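Local coordinates for prevent host death protein (Enterobacteria phage P1, PDB 3HS2), which neutralises the toxin Doc, blocking its phosphorylation of host EF-Tu, and acts as a DNA-binding repressor in phage P1 plasmid maintenance, at residues S14-N19 / E24-T29. Residues are numbered along the deposited sequence; the frame is centred on the assembly and turned at random.
Sequences SEVLNN and EEVEIT
The side-chain amide of Asn19 carries the carboxylate of Glu24 over one of its faces. Glu24 OE1 sits almost straight above Asn19 CG, at 3.2 Å. The two planes are 25° apart and offset: Glu24 CD is shifted toward the CB side of the amide, and OE2 reaches out past the edge between CB and ND2. Across the contact, no other residue meets the amide. Asn19 ND2 is 3.6 Å from Glu24 OE1, but the carboxylate lies over the amide face, and no hydrogen bond joins them. The two side chains run side by side and point the same way. Glu24 gets there with CG anti to the backbone N (chi1 -165°) and an extended chain beyond. Glu24 OE1 also touches Asn19 CB, at 3.1 Å.

Beneath this pair the backbones are joined. Glu24 N donates a hydrogen bond to Asn19 O over 3.1 Å. Glu24 CB packs tightly on Asn19 O, at 3.0 Å. The bond spans the turn between helix 13-21 and strand 26-29. This is the return leg of a beta-alpha-beta crossover, since strand 26-29 runs parallel to strand 2-5. The crossover belongs to the N-terminal domain of the Phd/YefM antitoxins.

Farther along, helix and sheet meet through apolar branches. Val16 CG1 faces Val26 CG1 at 4.4 Å, and both valines are buried. Val26 also packs on Ile4 and Ile38 of the flanking strands. On the helix, Leu17 touches Ile38 of its own chain and Phe6 of the second subunit. Glu25 forms a salt bridge with Lys48 of that subunit.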
ATOM      1  N   SER A  14      -9.971   3.817  16.042  1.00 30.32           N
ATOM      2  CA  SER A  14     -11.291   4.205  15.549  1.00 34.85           C
ATOM      3  C   SER A  14     -11.179   5.285  14.475  1.00 32.36           C
ATOM      4  O   SER A  14     -11.750   5.161  13.391  1.00 32.63           O
ATOM      5  CB  SER A  14     -12.180   4.701  16.691  1.00 31.60           C
ATOM      6  OG  SER A  14     -12.620   3.627  17.499  1.00 46.13           O
ATOM      7  N   GLU A  15     -10.439   6.343  14.783  1.00 29.51           N
ATOM      8  CA  GLU A  15     -10.198   7.414  13.821  1.00 42.98           C
ATOM      9  C   GLU A  15      -9.418   6.909  12.600  1.00 29.81           C
ATOM     10  O   GLU A  15      -9.587   7.417  11.493  1.00 40.78           O
ATOM     11  CB  GLU A  15      -9.487   8.593  14.498  1.00 29.64           C
ATOM     12  CG  GLU A  15      -8.714   8.200  15.756  1.00 52.75           C
ATOM     13  CD  GLU A  15      -8.385   9.383  16.654  1.00 68.23           C
ATOM     14  OE1 GLU A  15      -7.891  10.408  16.136  1.00 73.31           O
ATOM     15  OE2 GLU A  15      -8.615   9.286  17.879  1.00 55.83           O
ATOM     16  N   VAL A  16      -8.581   5.898  12.806  1.00 36.57           N
ATOM     17  CA  VAL A  16      -7.841   5.281  11.709  1.00 39.52           C
ATOM     18  C   VAL A  16      -8.778   4.520  10.774  1.00 32.70           C
ATOM     19  O   VAL A  16      -8.658   4.604   9.552  1.00 31.16           O
ATOM     20  CB  VAL A  16      -6.769   4.306  12.228  1.00 35.83           C
ATOM     21  CG1 VAL A  16      -6.271   3.418  11.102  1.00 30.13           C
ATOM     22  CG2 VAL A  16      -5.618   5.069  12.882  1.00 27.42           C
ATOM     23  N   LEU A  17      -9.713   3.781  11.358  1.00 23.43           N
ATOM     24  CA  LEU A  17     -10.672   3.003  10.583  1.00 28.43           C
ATOM     25  C   LEU A  17     -11.673   3.905   9.859  1.00 32.79           C
ATOM     26  O   LEU A  17     -12.128   3.582   8.762  1.00 33.43           O
ATOM     27  CB  LEU A  17     -11.388   1.989  11.476  1.00 31.09           C
ATOM     28  CG  LEU A  17     -10.521   0.810  11.920  1.00 45.66           C
ATOM     29  CD1 LEU A  17     -11.289  -0.104  12.849  1.00 31.35           C
ATOM     30  CD2 LEU A  17     -10.036   0.049  10.704  1.00 47.27           C
ATOM     31  N   ASN A  18     -12.011   5.033  10.475  1.00 31.73           N
ATOM     32  CA  ASN A  18     -12.838   6.032   9.814  1.00 35.69           C
ATOM     33  C   ASN A  18     -12.124   6.559   8.574  1.00 33.02           C
ATOM     34  O   ASN A  18     -12.684   6.563   7.479  1.00 36.06           O
ATOM     35  CB  ASN A  18     -13.182   7.175  10.772  1.00 32.51           C
ATOM     36  CG  ASN A  18     -14.147   6.749  11.868  1.00 40.97           C
ATOM     37  OD1 ASN A  18     -14.886   5.778  11.718  1.00 37.09           O
ATOM     38  ND2 ASN A  18     -14.146   7.479  12.974  1.00 34.27           N
ATOM     39  N   ASN A  19     -10.877   6.984   8.750  1.00 32.92           N
ATOM     40  CA  ASN A  19     -10.052   7.433   7.632  1.00 39.48           C
ATOM     41  C   ASN A  19     -10.013   6.410   6.498  1.00 40.20           C
ATOM     42  O   ASN A  19     -10.234   6.753   5.339  1.00 37.76           O
ATOM     43  CB  ASN A  19      -8.628   7.746   8.105  1.00 42.09           C
ATOM     44  CG  ASN A  19      -8.516   9.111   8.764  1.00 52.86           C
ATOM     45  OD1 ASN A  19      -9.425   9.934   8.671  1.00 46.67           O
ATOM     46  ND2 ASN A  19      -7.394   9.357   9.428  1.00 46.59           N
ATOM     47  N   GLU A  24      -8.982   6.198   2.530  1.00 33.40           N
ATOM     48  CA  GLU A  24      -7.584   6.403   2.891  1.00 37.08           C
ATOM     49  C   GLU A  24      -6.826   5.084   3.038  1.00 52.59           C
ATOM     50  O   GLU A  24      -7.341   4.117   3.599  1.00 41.36           O
ATOM     51  CB  GLU A  24      -7.497   7.214   4.185  1.00 45.59           C
ATOM     52  CG  GLU A  24      -6.126   7.793   4.488  1.00 59.83           C
ATOM     53  CD  GLU A  24      -6.166   8.804   5.618  1.00 74.49           C
ATOM     54  OE1 GLU A  24      -7.238   9.411   5.833  1.00 80.44           O
ATOM     55  OE2 GLU A  24      -5.129   8.995   6.288  1.00 78.46           O
ATOM     56  N   GLU A  25      -5.606   5.046   2.516  1.00 44.11           N
ATOM     57  CA  GLU A  25      -4.721   3.911   2.732  1.00 47.48           C
ATOM     58  C   GLU A  25      -3.726   4.281   3.823  1.00 46.55           C
ATOM     59  O   GLU A  25      -3.050   5.303   3.734  1.00 49.93           O
ATOM     60  CB  GLU A  25      -3.995   3.540   1.441  1.00 50.01           C
ATOM     61  CG  GLU A  25      -4.926   3.092   0.325  1.00 50.84           C
ATOM     62  CD  GLU A  25      -4.217   2.971  -1.009  1.00 67.15           C
ATOM     63  OE1 GLU A  25      -3.106   3.527  -1.148  1.00 54.99           O
ATOM     64  OE2 GLU A  25      -4.774   2.321  -1.920  1.00 56.87           O
ATOM     65  N   VAL A  26      -3.648   3.461   4.864  1.00 39.66           N
ATOM     66  CA  VAL A  26      -2.832   3.811   6.020  1.00 38.34           C
ATOM     67  C   VAL A  26      -1.753   2.782   6.303  1.00 38.71           C
ATOM     68  O   VAL A  26      -2.035   1.604   6.514  1.00 37.93           O
ATOM     69  CB  VAL A  26      -3.692   4.018   7.278  1.00 34.90           C
ATOM     70  CG1 VAL A  26      -2.815   4.139   8.512  1.00 31.74           C
ATOM     71  CG2 VAL A  26      -4.558   5.250   7.115  1.00 35.91           C
ATOM     72  N   GLU A  27      -0.511   3.246   6.302  1.00 32.83           N
ATOM     73  CA  GLU A  27       0.625   2.395   6.598  1.00 40.10           C
ATOM     74  C   GLU A  27       0.906   2.405   8.091  1.00 31.06           C
ATOM     75  O   GLU A  27       0.970   3.460   8.720  1.00 36.60           O
ATOM     76  CB  GLU A  27       1.857   2.868   5.825  1.00 37.56           C
ATOM     77  CG  GLU A  27       3.123   2.072   6.099  1.00 36.96           C
ATOM     78  CD  GLU A  27       4.343   2.678   5.431  1.00 52.91           C
ATOM     79  OE1 GLU A  27       4.179   3.650   4.665  1.00 56.83           O
ATOM     80  OE2 GLU A  27       5.466   2.187   5.670  1.00 54.41           O
ATOM     81  N   ILE A  28       1.052   1.217   8.657  1.00 29.52           N
ATOM     82  CA  ILE A  28       1.432   1.081  10.047  1.00 28.87           C
ATOM     83  C   ILE A  28       2.871   0.594  10.097  1.00 36.95           C
ATOM     84  O   ILE A  28       3.200  -0.442   9.527  1.00 34.74           O
ATOM     85  CB  ILE A  28       0.523   0.085  10.778  1.00 37.55           C
ATOM     86  CG1 ILE A  28      -0.936   0.535  10.689  1.00 40.27           C
ATOM     87  CG2 ILE A  28       0.956  -0.065  12.225  1.00 35.52           C
ATOM     88  CD1 ILE A  28      -1.907  -0.427  11.322  1.00 52.09           C
ATOM     89  N   THR A  29       3.731   1.355  10.761  1.00 39.32           N
ATOM     90  CA  THR A  29       5.129   0.979  10.885  1.00 40.08           C
ATOM     91  C   THR A  29       5.405   0.447  12.281  1.00 42.27           C
ATOM     92  O   THR A  29       4.716   0.800  13.236  1.00 41.12           O
ATOM     93  CB  THR A  29       6.063   2.171  10.597  1.00 50.59           C
ATOM     94  OG1 THR A  29       5.804   3.226  11.533  1.00 42.85           O
ATOM     95  CG2 THR A  29       5.840   2.692   9.187  1.00 48.47           C
TER